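Local coordinates for shikimate kinase (Bacteroides thetaiotaomicron, PDB 3VAA), which probably catalyses the magnesium-dependent transfer of a phosphate from ATP to the 3-hydroxyl of shikimate, a step on the way to chorismate, at residues Glu187-Val190 against Gln191-Gln194; Arg75-Ala78 against Gly79-Leu83; Phe64-Thr67 against Val68-Phe72; Leu83-Asn86 against Met87-Val91. One frame throughout, in Å; residues are numbered along the deposited sequence.

In the fold
Contacts 3, 2 and 4 follow in that order, from the turn before helix 68-91 and along it, while contact 1 stands apart on helix 183-196, its centre about 35 Å from that of contact 2. The centre of contact 3 lies about 10 Å from that of contact 2, which it meets where Leu71 packs on Phe80. Contacts 2 and 4 share Leu83, with centres about 12 Å apart. The probable shikimate pocket lies beside this helix: contact 2 holds Arg81, a predicted substrate residue, and Val68 of contact 3 and Glu84 of contact 4 approach another, Asp57. Val190 of contact 1 lies about 8 Å, side chain to side chain, from Thr40 of the predicted ATP site.

Contact 1: residues Glu187-Val190 against Gln191-Gln194; sequences ESSV and QRLQ
Glu187 and Gln191 meet one turn apart on helix 183-196, an i to i+4 pair of side chains beside the regular backbone ladder. Gln191 NE2 donates to Glu187 OE2 over 2.7 Å, reaching the anti side of that oxygen, 16° out of the carboxylate plane. The two flat groups are turned almost perpendicular, at 83°. Glu187 gets there by a bend at chi2 (61°), whereas Gln191 reaches back with an extended chain whose CG passes 3.2 Å from Glu187 O. The same OE2 also takes a salt bridge from Lys48 of helix 38-49, so amide and ammonium share one carboxylate oxygen.

On another side of the helix, Arg192 folds back over the preceding turn: its guanidinium has Ser188 O over one face, toward the rim and 3.7 Å above the plane. Ser189 OG turns instead to the main-chain oxygens of Gln185 and Glu179. Buried Val190 packs on Leu41 and Ala44 of helix 38-49, and Leu193 on Phe175 of strand 173-176, which sets the helix against an outermost strand of the sheet. Beneath these side chains the ladder continues, with Leu193 N bonding Ser189 O at 2.8 Å.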
ATOM      1  N   GLU A 187       4.546 -13.817 -10.595  1.00 33.19           N
ATOM      2  CA  GLU A 187       5.732 -14.602 -10.237  1.00 36.01           C
ATOM      3  C   GLU A 187       7.021 -13.877 -10.624  1.00 35.67           C
ATOM      4  O   GLU A 187       7.987 -13.894  -9.872  1.00 35.83           O
ATOM      5  CB  GLU A 187       5.704 -15.993 -10.904  1.00 38.45           C
ATOM      6  CG  GLU A 187       6.970 -16.852 -10.684  1.00 44.08           C
ATOM      7  CD  GLU A 187       7.249 -17.159  -9.216  1.00 47.99           C
ATOM      8  OE1 GLU A 187       6.319 -17.045  -8.387  1.00 52.32           O
ATOM      9  OE2 GLU A 187       8.399 -17.523  -8.893  1.00 52.33           O
ATOM     10  N   SER A 188       7.027 -13.251 -11.805  1.00 34.53           N
ATOM     11  CA  SER A 188       8.180 -12.510 -12.286  1.00 35.18           C
ATOM     12  C   SER A 188       8.483 -11.322 -11.369  1.00 33.16           C
ATOM     13  O   SER A 188       9.645 -11.045 -11.032  1.00 32.68           O
ATOM     14  CB  SER A 188       7.913 -11.994 -13.698  1.00 35.19           C
ATOM     15  OG  SER A 188       9.046 -11.320 -14.178  1.00 41.87           O
ATOM     16  N   SER A 189       7.423 -10.627 -10.984  1.00 31.57           N
ATOM     17  CA  SER A 189       7.543  -9.464 -10.107  1.00 30.88           C
ATOM     18  C   SER A 189       8.057  -9.872  -8.747  1.00 31.49           C
ATOM     19  O   SER A 189       8.936  -9.218  -8.191  1.00 30.29           O
ATOM     20  CB  SER A 189       6.209  -8.737  -9.994  1.00 30.85           C
ATOM     21  OG  SER A 189       5.874  -8.155 -11.245  1.00 33.15           O
ATOM     22  N   VAL A 190       7.503 -10.952  -8.208  1.00 31.23           N
ATOM     23  CA  VAL A 190       7.967 -11.482  -6.930  1.00 31.97           C
ATOM     24  C   VAL A 190       9.471 -11.761  -6.969  1.00 32.48           C
ATOM     25  O   VAL A 190      10.197 -11.395  -6.046  1.00 32.11           O
ATOM     26  CB  VAL A 190       7.205 -12.767  -6.565  1.00 32.04           C
ATOM     27  CG1 VAL A 190       7.941 -13.536  -5.486  1.00 35.71           C
ATOM     28  CG2 VAL A 190       5.773 -12.423  -6.150  1.00 30.41           C
ATOM     29  N   GLN A 191       9.939 -12.378  -8.060  1.00 33.66           N
ATOM     30  CA  GLN A 191      11.359 -12.698  -8.216  1.00 35.37           C
ATOM     31  C   GLN A 191      12.236 -11.454  -8.303  1.00 34.87           C
ATOM     32  O   GLN A 191      13.313 -11.403  -7.717  1.00 35.68           O
ATOM     33  CB  GLN A 191      11.582 -13.588  -9.462  1.00 36.82           C
ATOM     34  CG  GLN A 191      10.910 -14.967  -9.362  1.00 41.90           C
ATOM     35  CD  GLN A 191      11.016 -15.783 -10.650  1.00 51.26           C
ATOM     36  OE1 GLN A 191      11.613 -15.338 -11.634  1.00 57.91           O
ATOM     37  NE2 GLN A 191      10.423 -16.976 -10.650  1.00 53.71           N
ATOM     38  N   ARG A 192      11.777 -10.460  -9.050  1.00 33.89           N
ATOM     39  CA  ARG A 192      12.515  -9.221  -9.202  1.00 34.57           C
ATOM     40  C   ARG A 192      12.574  -8.457  -7.872  1.00 33.40           C
ATOM     41  O   ARG A 192      13.603  -7.851  -7.517  1.00 33.34           O
ATOM     42  CB  ARG A 192      11.839  -8.362 -10.250  1.00 34.09           C
ATOM     43  CG  ARG A 192      12.648  -7.153 -10.691  1.00 40.72           C
ATOM     44  CD  ARG A 192      11.959  -6.426 -11.844  1.00 44.60           C
ATOM     45  NE  ARG A 192      11.452  -7.367 -12.855  1.00 47.23           N
ATOM     46  CZ  ARG A 192      10.170  -7.707 -13.026  1.00 49.23           C
ATOM     47  NH1 ARG A 192       9.208  -7.158 -12.302  1.00 50.70           N
ATOM     48  NH2 ARG A 192       9.840  -8.590 -13.963  1.00 52.97           N
ATOM     49  N   LEU A 193      11.463  -8.468  -7.150  1.00 32.24           N
ATOM     50  CA  LEU A 193      11.407  -7.785  -5.860  1.00 31.60           C
ATOM     51  C   LEU A 193      12.324  -8.464  -4.843  1.00 33.59           C
ATOM     52  O   LEU A 193      13.038  -7.799  -4.071  1.00 33.20           O
ATOM     53  CB  LEU A 193       9.976  -7.739  -5.342  1.00 30.69           C
ATOM     54  CG  LEU A 193       9.802  -6.927  -4.065  1.00 29.91           C
ATOM     55  CD1 LEU A 193      10.268  -5.478  -4.294  1.00 28.01           C
ATOM     56  CD2 LEU A 193       8.351  -6.987  -3.629  1.00 29.50           C
ATOM     57  N   GLN A 194      12.304  -9.787  -4.852  1.00 34.13           N
ATOM     58  CA  GLN A 194      13.147 -10.578  -3.983  1.00 37.93           C
ATOM     59  C   GLN A 194      14.620 -10.264  -4.265  1.00 39.00           C
ATOM     60  O   GLN A 194      15.428 -10.167  -3.340  1.00 41.01           O
ATOM     61  CB  GLN A 194      12.830 -12.063  -4.183  1.00 39.01           C
ATOM     62  CG  GLN A 194      13.450 -13.007  -3.180  1.00 44.06           C
ATOM     63  CD  GLN A 194      12.904 -14.427  -3.305  1.00 46.69           C
ATOM     64  OE1 GLN A 194      12.210 -14.765  -4.269  1.00 49.49           O
ATOM     65  NE2 GLN A 194      13.215 -15.261  -2.325  1.00 48.95           N
TER

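Contact 2: residues Arg75-Ala78 against Gly79-Leu83; sequences RGEA and GFREL
Phe80 N and Arg81 N donate to Gly76 O and Glu77 O in the i to i+4 ladder that carries helix 68-91 past a kink. The Phe80 N to Gly76 O bond is 2.8 Å long and nearly straight, at 165°; Glu82 N completes the series on Ala78 O. In one turn a water stands in for the direct bond: it donates to Arg75 O at 2.7 Å and accepts from Gly79 N at 2.9 Å, spanning a carbonyl and an amide that stand 3.6 Å apart. The opening accompanies the backbone of Gly76, which leaves helical angles with phi at 82°.

Arg81, predicted to bind the substrate, lays its CG against Glu77 O, and a bend at chi2 (-61°) turns the chain beyond that carbon. Its NH1 forms a salt bridge with Glu84, which probably helps to position the guanidinium, and a beta-mercaptoethanol, probably from the crystallisation liquor, lies close to Arg81. The Phe80 ring leads away from the preceding turn to pack on Val68 and Leu71. Arg75 and Leu83 run roughly perpendicular to each other two turns apart, both also touching Phe64 of helix 56-64. There the methyl CD2 of Leu83 sits over one face of the Arg75 guanidinium, toward its rim and 4.0 Å from NH1.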
ATOM      1  N   ARG A  75     -14.229   9.315  14.163  1.00 40.81           N
ATOM      2  CA  ARG A  75     -13.046  10.047  14.660  1.00 40.73           C
ATOM      3  C   ARG A  75     -12.602  11.248  13.807  1.00 39.85           C
ATOM      4  O   ARG A  75     -11.847  12.096  14.284  1.00 40.65           O
ATOM      5  CB  ARG A  75     -11.839   9.093  14.736  1.00 37.84           C
ATOM      6  CG  ARG A  75     -12.044   7.730  15.406  1.00 41.59           C
ATOM      7  CD  ARG A  75     -12.412   7.813  16.847  1.00 51.52           C
ATOM      8  NE  ARG A  75     -12.323   6.514  17.528  1.00 53.57           N
ATOM      9  CZ  ARG A  75     -11.229   6.036  18.131  1.00 55.50           C
ATOM     10  NH1 ARG A  75     -10.081   6.712  18.121  1.00 53.63           N
ATOM     11  NH2 ARG A  75     -11.272   4.852  18.734  1.00 55.73           N
ATOM     12  N   GLY A  76     -13.018  11.291  12.550  1.00 40.48           N
ATOM     13  CA  GLY A  76     -12.577  12.333  11.623  1.00 40.63           C
ATOM     14  C   GLY A  76     -11.218  11.993  11.027  1.00 38.81           C
ATOM     15  O   GLY A  76     -10.545  11.048  11.485  1.00 35.06           O
ATOM     16  N   GLU A  77     -10.807  12.752  10.014  1.00 39.71           N
ATOM     17  CA  GLU A  77      -9.507  12.533   9.375  1.00 40.21           C
ATOM     18  C   GLU A  77      -8.367  12.467  10.390  1.00 37.56           C
ATOM     19  O   GLU A  77      -7.643  11.479  10.441  1.00 35.48           O
ATOM     20  CB  GLU A  77      -9.171  13.637   8.368  1.00 43.80           C
ATOM     21  CG  GLU A  77      -7.770  13.456   7.752  1.00 48.43           C
ATOM     22  CD  GLU A  77      -7.317  14.621   6.883  1.00 57.49           C
ATOM     23  OE1 GLU A  77      -8.181  15.359   6.358  1.00 62.14           O
ATOM     24  OE2 GLU A  77      -6.081  14.791   6.725  1.00 60.65           O
ATOM     25  N   ALA A  78      -8.187  13.536  11.161  1.00 38.87           N
ATOM     26  CA  ALA A  78      -7.101  13.612  12.137  1.00 38.23           C
ATOM     27  C   ALA A  78      -7.099  12.423  13.093  1.00 36.69           C
ATOM     28  O   ALA A  78      -6.064  11.844  13.354  1.00 32.61           O
ATOM     29  CB  ALA A  78      -7.169  14.928  12.926  1.00 40.99           C
ATOM     30  N   GLY A  79      -8.276  12.067  13.605  1.00 27.07           N
ATOM     31  CA  GLY A  79      -8.398  10.971  14.554  1.00 26.04           C
ATOM     32  C   GLY A  79      -8.084   9.645  13.900  1.00 25.25           C
ATOM     33  O   GLY A  79      -7.402   8.794  14.495  1.00 23.50           O
ATOM     34  N   PHE A  80      -8.573   9.435  12.684  1.00 24.84           N
ATOM     35  CA  PHE A  80      -8.253   8.196  11.998  1.00 24.14           C
ATOM     36  C   PHE A  80      -6.754   8.079  11.726  1.00 23.04           C
ATOM     37  O   PHE A  80      -6.151   6.991  11.897  1.00 22.40           O
ATOM     38  CB  PHE A  80      -9.011   8.032  10.689  1.00 25.91           C
ATOM     39  CG  PHE A  80      -8.639   6.775   9.977  1.00 23.66           C
ATOM     40  CD1 PHE A  80      -9.210   5.576  10.345  1.00 27.70           C
ATOM     41  CD2 PHE A  80      -7.675   6.779   8.993  1.00 27.83           C
ATOM     42  CE1 PHE A  80      -8.850   4.402   9.717  1.00 29.94           C
ATOM     43  CE2 PHE A  80      -7.310   5.602   8.353  1.00 30.62           C
ATOM     44  CZ  PHE A  80      -7.901   4.414   8.723  1.00 29.18           C
ATOM     45  N   ARG A  81      -6.130   9.175  11.296  1.00 23.05           N
ATOM     46  CA  ARG A  81      -4.688   9.125  11.018  1.00 21.65           C
ATOM     47  C   ARG A  81      -3.848   8.851  12.275  1.00 20.66           C
ATOM     48  O   ARG A  81      -2.807   8.197  12.198  1.00 19.54           O
ATOM     49  CB  ARG A  81      -4.201  10.368  10.300  1.00 21.54           C
ATOM     50  CG  ARG A  81      -4.833  10.555   8.917  1.00 24.21           C
ATOM     51  CD  ARG A  81      -4.510   9.394   8.001  1.00 24.51           C
ATOM     52  NE  ARG A  81      -5.216   9.534   6.725  1.00 31.45           N
ATOM     53  CZ  ARG A  81      -5.240   8.623   5.766  1.00 28.32           C
ATOM     54  NH1 ARG A  81      -4.581   7.476   5.881  1.00 26.10           N
ATOM     55  NH2 ARG A  81      -5.913   8.871   4.648  1.00 30.40           N
ATOM     56  N   GLU A  82      -4.293   9.370  13.417  1.00 19.82           N
ATOM     57  CA  GLU A  82      -3.611   9.071  14.700  1.00 18.93           C
ATOM     58  C   GLU A  82      -3.707   7.566  15.004  1.00 19.01           C
ATOM     59  O   GLU A  82      -2.725   6.928  15.354  1.00 17.58           O
ATOM     60  CB  GLU A  82      -4.238   9.879  15.824  1.00 22.15           C
ATOM     61  CG  GLU A  82      -3.617   9.685  17.197  1.00 22.92           C
ATOM     62  CD  GLU A  82      -4.358  10.525  18.228  1.00 27.19           C
ATOM     63  OE1 GLU A  82      -4.057  11.718  18.338  1.00 33.65           O
ATOM     64  OE2 GLU A  82      -5.214   9.982  18.918  1.00 29.09           O
ATOM     65  N   LEU A  83      -4.888   6.983  14.845  1.00 20.34           N
ATOM     66  CA  LEU A  83      -5.027   5.566  15.145  1.00 21.82           C
ATOM     67  C   LEU A  83      -4.249   4.703  14.152  1.00 19.86           C
ATOM     68  O   LEU A  83      -3.652   3.686  14.534  1.00 19.06           O
ATOM     69  CB  LEU A  83      -6.496   5.157  15.229  1.00 24.18           C
ATOM     70  CG  LEU A  83      -7.430   4.937  14.103  1.00 32.26           C
ATOM     71  CD1 LEU A  83      -7.196   3.584  13.424  1.00 31.50           C
ATOM     72  CD2 LEU A  83      -8.816   4.974  14.761  1.00 34.26           C
TER
HETATM   73  O   HOH W   1     -10.278  14.225  13.608  1.00 49.11           O

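Contact 3: residues Phe64-Thr67 against Val68-Phe72; sequences FHKT and VGELF
A capping box starts helix 68-91, with Thr67 as the N-cap and Glu70 three residues on, each side chain bonding the other's backbone nitrogen. Thr67 OG1 accepts from Glu70 N at 3.1 Å, and Glu70 OE1 accepts from Thr67 N at 2.9 Å. The second bond is nearly straight (165°) and uses the anti lone pair of OE1, the one turned from the other carboxylate oxygen. With chi1 at 66°, the Thr67 hydroxyl is placed between its own N and carbonyl carbon and can face the first turn. Glu70 CG passes 3.2 Å from Thr67 OG1, the two side chains crossing at a slant as the carboxylate returns to the amide. The N-terminal end of the helix would probably favour the charged form of a carboxylate held here. Val68 N, an amide of the opening turn, is bonded by Glu61 of helix 56-64, and Leu71 N begins the ladder on Thr67 O.

On the apolar side Leu71 CD2 touches both Lys66 CD, at 3.9 Å, and Phe64 CB, at 4.1 Å. The lysine crosses the leucine at about a right angle, and its NZ goes on to a salt bridge with Glu74. His65, with positive phi, takes the chain out of helix 56-64. The turn thus joins two helices that pack together: Val68 and Leu71 both rest on Ile60 of helix 56-64, and farther along helix 68-91 they meet Phe80, with Val68 close to the predicted substrate residue Asp57.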
ATOM      1  N   PHE A  64     -10.229  -2.436  16.488  1.00 34.24           N
ATOM      2  CA  PHE A  64     -11.285  -1.544  16.935  1.00 34.72           C
ATOM      3  C   PHE A  64     -12.693  -2.095  16.771  1.00 36.13           C
ATOM      4  O   PHE A  64     -13.637  -1.500  17.275  1.00 37.18           O
ATOM      5  CB  PHE A  64     -11.127  -0.191  16.234  1.00 33.32           C
ATOM      6  CG  PHE A  64      -9.910   0.562  16.691  1.00 34.32           C
ATOM      7  CD1 PHE A  64      -9.989   1.443  17.752  1.00 36.87           C
ATOM      8  CD2 PHE A  64      -8.679   0.343  16.098  1.00 34.35           C
ATOM      9  CE1 PHE A  64      -8.877   2.119  18.193  1.00 38.67           C
ATOM     10  CE2 PHE A  64      -7.565   1.014  16.532  1.00 33.94           C
ATOM     11  CZ  PHE A  64      -7.660   1.903  17.577  1.00 36.11           C
ATOM     12  N   HIS A  65     -12.813  -3.253  16.124  1.00 37.02           N
ATOM     13  CA  HIS A  65     -14.116  -3.877  15.838  1.00 39.44           C
ATOM     14  C   HIS A  65     -15.050  -2.874  15.163  1.00 38.92           C
ATOM     15  O   HIS A  65     -16.257  -2.823  15.422  1.00 38.63           O
ATOM     16  CB  HIS A  65     -14.725  -4.478  17.112  1.00 44.02           C
ATOM     17  CG  HIS A  65     -13.848  -5.506  17.755  1.00 47.95           C
ATOM     18  ND1 HIS A  65     -13.043  -5.229  18.840  1.00 54.81           N
ATOM     19  CD2 HIS A  65     -13.609  -6.797  17.428  1.00 52.88           C
ATOM     20  CE1 HIS A  65     -12.369  -6.317  19.174  1.00 55.37           C
ATOM     21  NE2 HIS A  65     -12.692  -7.282  18.328  1.00 54.64           N
ATOM     22  N   LYS A  66     -14.451  -2.094  14.269  1.00 34.08           N
ATOM     23  CA  LYS A  66     -15.115  -1.087  13.488  1.00 34.91           C
ATOM     24  C   LYS A  66     -14.386  -1.055  12.171  1.00 33.18           C
ATOM     25  O   LYS A  66     -13.179  -1.255  12.139  1.00 33.10           O
ATOM     26  CB  LYS A  66     -15.015   0.293  14.140  1.00 35.21           C
ATOM     27  CG  LYS A  66     -15.940   0.488  15.350  1.00 42.33           C
ATOM     28  CD  LYS A  66     -15.589   1.745  16.123  1.00 47.99           C
ATOM     29  CE  LYS A  66     -16.475   1.908  17.362  1.00 54.46           C
ATOM     30  NZ  LYS A  66     -15.930   2.954  18.276  1.00 58.51           N
ATOM     31  N   THR A  67     -15.109  -0.813  11.086  1.00 32.46           N
ATOM     32  CA  THR A  67     -14.467  -0.711   9.777  1.00 29.99           C
ATOM     33  C   THR A  67     -13.724   0.608   9.695  1.00 30.16           C
ATOM     34  O   THR A  67     -13.957   1.508  10.502  1.00 28.28           O
ATOM     35  CB  THR A  67     -15.478  -0.768   8.641  1.00 31.31           C
ATOM     36  OG1 THR A  67     -16.328   0.390   8.684  1.00 30.63           O
ATOM     37  CG2 THR A  67     -16.323  -2.035   8.737  1.00 30.28           C
ATOM     38  N   VAL A  68     -12.797   0.721   8.734  1.00 28.47           N
ATOM     39  CA  VAL A  68     -12.078   1.979   8.555  1.00 29.69           C
ATOM     40  C   VAL A  68     -13.027   3.132   8.209  1.00 29.05           C
ATOM     41  O   VAL A  68     -12.797   4.257   8.636  1.00 31.76           O
ATOM     42  CB  VAL A  68     -10.952   1.854   7.497  1.00 29.82           C
ATOM     43  CG1 VAL A  68      -9.839   0.966   8.054  1.00 31.31           C
ATOM     44  CG2 VAL A  68     -11.473   1.311   6.236  1.00 32.55           C
ATOM     45  N   GLY A  69     -14.112   2.848   7.470  1.00 31.28           N
ATOM     46  CA  GLY A  69     -15.083   3.870   7.142  1.00 31.92           C
ATOM     47  C   GLY A  69     -15.804   4.380   8.379  1.00 32.71           C
ATOM     48  O   GLY A  69     -16.088   5.583   8.502  1.00 35.68           O
ATOM     49  N   GLU A  70     -16.140   3.467   9.279  1.00 29.41           N
ATOM     50  CA  GLU A  70     -16.802   3.835  10.525  1.00 32.78           C
ATOM     51  C   GLU A  70     -15.878   4.705  11.389  1.00 32.22           C
ATOM     52  O   GLU A  70     -16.316   5.692  11.989  1.00 34.75           O
ATOM     53  CB  GLU A  70     -17.194   2.572  11.297  1.00 33.02           C
ATOM     54  CG  GLU A  70     -18.361   1.815  10.656  1.00 35.97           C
ATOM     55  CD  GLU A  70     -18.777   0.584  11.444  1.00 41.31           C
ATOM     56  OE1 GLU A  70     -17.913  -0.252  11.765  1.00 39.25           O
ATOM     57  OE2 GLU A  70     -19.980   0.441  11.724  1.00 47.39           O
ATOM     58  N   LEU A  71     -14.602   4.330  11.444  1.00 31.79           N
ATOM     59  CA  LEU A  71     -13.619   5.072  12.234  1.00 31.38           C
ATOM     60  C   LEU A  71     -13.428   6.487  11.706  1.00 33.33           C
ATOM     61  O   LEU A  71     -13.353   7.454  12.483  1.00 34.02           O
ATOM     62  CB  LEU A  71     -12.282   4.311  12.268  1.00 30.67           C
ATOM     63  CG  LEU A  71     -12.283   3.030  13.112  1.00 29.84           C
ATOM     64  CD1 LEU A  71     -11.070   2.133  12.774  1.00 30.71           C
ATOM     65  CD2 LEU A  71     -12.334   3.341  14.620  1.00 34.94           C
ATOM     66  N   PHE A  72     -13.380   6.614  10.385  1.00 32.71           N
ATOM     67  CA  PHE A  72     -13.215   7.909   9.740  1.00 36.54           C
ATOM     68  C   PHE A  72     -14.403   8.837  10.076  1.00 39.52           C
ATOM     69  O   PHE A  72     -14.217  10.023  10.367  1.00 40.76           O
ATOM     70  CB  PHE A  72     -13.089   7.713   8.228  1.00 37.90           C
ATOM     71  CG  PHE A  72     -12.230   8.730   7.552  1.00 44.68           C
ATOM     72  CD1 PHE A  72     -10.875   8.482   7.366  1.00 47.52           C
ATOM     73  CD2 PHE A  72     -12.770   9.918   7.071  1.00 54.21           C
ATOM     74  CE1 PHE A  72     -10.057   9.405   6.736  1.00 52.42           C
ATOM     75  CE2 PHE A  72     -11.959  10.860   6.429  1.00 57.91           C
ATOM     76  CZ  PHE A  72     -10.597  10.601   6.263  1.00 56.61           C
TER

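Contact 4: residues Leu83-Asn86 against Met87-Val91; sequences LERN and MLHEV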
ATOM      1  N   LEU A  83      -4.888   6.983  14.845  1.00 20.34           N
ATOM      2  CA  LEU A  83      -5.027   5.566  15.145  1.00 21.82           C
ATOM      3  C   LEU A  83      -4.249   4.703  14.152  1.00 19.86           C
ATOM      4  O   LEU A  83      -3.652   3.686  14.534  1.00 19.06           O
ATOM      5  CB  LEU A  83      -6.496   5.157  15.229  1.00 24.18           C
ATOM      6  CG  LEU A  83      -7.430   4.937  14.103  1.00 32.26           C
ATOM      7  CD1 LEU A  83      -7.196   3.584  13.424  1.00 31.50           C
ATOM      8  CD2 LEU A  83      -8.816   4.974  14.761  1.00 34.26           C
ATOM      9  N   GLU A  84      -4.218   5.119  12.882  1.00 18.40           N
ATOM     10  CA  GLU A  84      -3.449   4.405  11.877  1.00 18.03           C
ATOM     11  C   GLU A  84      -1.951   4.406  12.228  1.00 17.68           C
ATOM     12  O   GLU A  84      -1.271   3.386  12.140  1.00 17.78           O
ATOM     13  CB  GLU A  84      -3.673   5.036  10.506  1.00 19.51           C
ATOM     14  CG  GLU A  84      -2.871   4.425   9.370  1.00 20.03           C
ATOM     15  CD  GLU A  84      -3.153   5.099   8.057  1.00 24.01           C
ATOM     16  OE1 GLU A  84      -3.006   6.355   7.982  1.00 23.58           O
ATOM     17  OE2 GLU A  84      -3.539   4.368   7.096  1.00 23.35           O
ATOM     18  N   ARG A  85      -1.438   5.573  12.625  1.00 16.63           N
ATOM     19  CA  ARG A  85      -0.067   5.687  13.077  1.00 16.93           C
ATOM     20  C   ARG A  85       0.208   4.741  14.250  1.00 16.63           C
ATOM     21  O   ARG A  85       1.199   4.035  14.284  1.00 16.66           O
ATOM     22  CB  ARG A  85       0.191   7.146  13.487  1.00 18.42           C
ATOM     23  CG  ARG A  85       1.567   7.458  14.043  1.00 19.41           C
ATOM     24  CD  ARG A  85       1.665   7.191  15.544  1.00 21.01           C
ATOM     25  NE  ARG A  85       2.957   7.626  16.088  1.00 18.72           N
ATOM     26  CZ  ARG A  85       3.506   7.158  17.210  1.00 17.97           C
ATOM     27  NH1 ARG A  85       2.892   6.224  17.936  1.00 20.12           N
ATOM     28  NH2 ARG A  85       4.684   7.599  17.593  1.00 17.98           N
ATOM     29  N   ASN A  86      -0.681   4.735  15.228  1.00 16.67           N
ATOM     30  CA  ASN A  86      -0.507   3.870  16.373  1.00 16.67           C
ATOM     31  C   ASN A  86      -0.515   2.381  15.992  1.00 17.37           C
ATOM     32  O   ASN A  86       0.276   1.602  16.507  1.00 18.13           O
ATOM     33  CB  ASN A  86      -1.560   4.177  17.439  1.00 16.44           C
ATOM     34  CG  ASN A  86      -1.372   5.527  18.064  1.00 17.49           C
ATOM     35  OD1 ASN A  86      -0.238   6.033  18.146  1.00 18.26           O
ATOM     36  ND2 ASN A  86      -2.466   6.098  18.604  1.00 20.06           N
ATOM     37  N   MET A  87      -1.376   1.993  15.051  1.00 16.80           N
ATOM     38  CA  MET A  87      -1.423   0.614  14.632  1.00 18.00           C
ATOM     39  C   MET A  87      -0.185   0.251  13.780  1.00 17.85           C
ATOM     40  O   MET A  87       0.320  -0.881  13.864  1.00 18.24           O
ATOM     41  CB  MET A  87      -2.732   0.310  13.903  1.00 17.14           C
ATOM     42  CG  MET A  87      -3.982   0.354  14.799  1.00 20.00           C
ATOM     43  SD  MET A  87      -3.859  -0.615  16.314  1.00 22.19           S
ATOM     44  CE  MET A  87      -3.231   0.602  17.516  1.00 21.11           C
ATOM     45  N   LEU A  88       0.304   1.191  12.992  1.00 17.40           N
ATOM     46  CA  LEU A  88       1.562   1.013  12.251  1.00 18.59           C
ATOM     47  C   LEU A  88       2.677   0.684  13.255  1.00 18.52           C
ATOM     48  O   LEU A  88       3.477  -0.229  13.028  1.00 18.38           O
ATOM     49  CB  LEU A  88       1.924   2.266  11.468  1.00 19.37           C
ATOM     50  CG  LEU A  88       3.268   2.261  10.728  1.00 20.27           C
ATOM     51  CD1 LEU A  88       3.323   1.095   9.725  1.00 22.52           C
ATOM     52  CD2 LEU A  88       3.502   3.614  10.015  1.00 19.38           C
ATOM     53  N   HIS A  89       2.726   1.407  14.381  1.00 18.71           N
ATOM     54  CA  HIS A  89       3.738   1.131  15.394  1.00 20.08           C
ATOM     55  C   HIS A  89       3.589  -0.250  16.018  1.00 21.36           C
ATOM     56  O   HIS A  89       4.584  -0.870  16.379  1.00 25.83           O
ATOM     57  CB  HIS A  89       3.801   2.271  16.423  1.00 20.49           C
ATOM     58  CG  HIS A  89       4.471   3.491  15.890  1.00 19.34           C
ATOM     59  ND1 HIS A  89       5.613   4.015  16.451  1.00 19.87           N
ATOM     60  CD2 HIS A  89       4.230   4.226  14.777  1.00 21.03           C
ATOM     61  CE1 HIS A  89       6.008   5.061  15.748  1.00 19.79           C
ATOM     62  NE2 HIS A  89       5.189   5.213  14.725  1.00 21.29           N
ATOM     63  N   GLU A  90       2.364  -0.731  16.149  1.00 20.55           N
ATOM     64  CA  GLU A  90       2.146  -2.071  16.667  1.00 20.54           C
ATOM     65  C   GLU A  90       2.633  -3.146  15.692  1.00 23.28           C
ATOM     66  O   GLU A  90       3.348  -4.071  16.091  1.00 24.96           O
ATOM     67  CB  GLU A  90       0.674  -2.311  16.994  1.00 22.93           C
ATOM     68  CG  GLU A  90       0.176  -1.564  18.195  1.00 23.23           C
ATOM     69  CD  GLU A  90      -1.136  -2.118  18.727  1.00 26.92           C
ATOM     70  OE1 GLU A  90      -1.660  -3.092  18.143  1.00 26.65           O
ATOM     71  OE2 GLU A  90      -1.660  -1.592  19.725  1.00 26.25           O
ATOM     72  N   VAL A  91       2.249  -3.024  14.412  1.00 21.71           N
ATOM     73  CA  VAL A  91       2.617  -4.072  13.438  1.00 22.67           C
ATOM     74  C   VAL A  91       4.106  -4.031  13.156  1.00 22.59           C
ATOM     75  O   VAL A  91       4.700  -5.040  12.777  1.00 25.49           O
ATOM     76  CB  VAL A  91       1.778  -4.009  12.123  1.00 21.77           C
ATOM     77  CG1 VAL A  91       0.272  -4.166  12.444  1.00 23.52           C
ATOM     78  CG2 VAL A  91       2.018  -2.737  11.348  1.00 19.65           C
TER
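Arg85 lays its guanidinium flat on the imidazole of His89, one turn further along helix 68-91. The planes are only 10° apart and the centres 3.6 Å, so each group sits centrally over a face of the other; Arg85 NH2 passes 3.4 Å from His89 CE1. The arginine reaches this place by a bend at chi2 (-86°), which folds a chain that starts away from the next turn back alongside it. Its NH1 is also bonded to Asn86 OD1 at 3.1 Å. That oxygen is met in its carbonyl plane but stands 26° out of the guanidinium plane, and the bond helps to fix the rotation of the stacked group. His89 stacks in addition with Phe114 of helix 111-118.

Met87 curls over the helix, its CG 3.4 Å from Leu83 O and its CE against the carbonyl of Asn86. With Leu83 it packs on Ile60 of helix 56-64, while Leu88 meets Met115. Glu90 is held by Tyr59 and Arg63. Main-chain bonds such as Leu88 N to Glu84 O at 2.8 Å run beneath. The arrangement is an i to i+4 stack of guanidinium on imidazole, on a helix that packs against both helix 56-64 and helix 111-118.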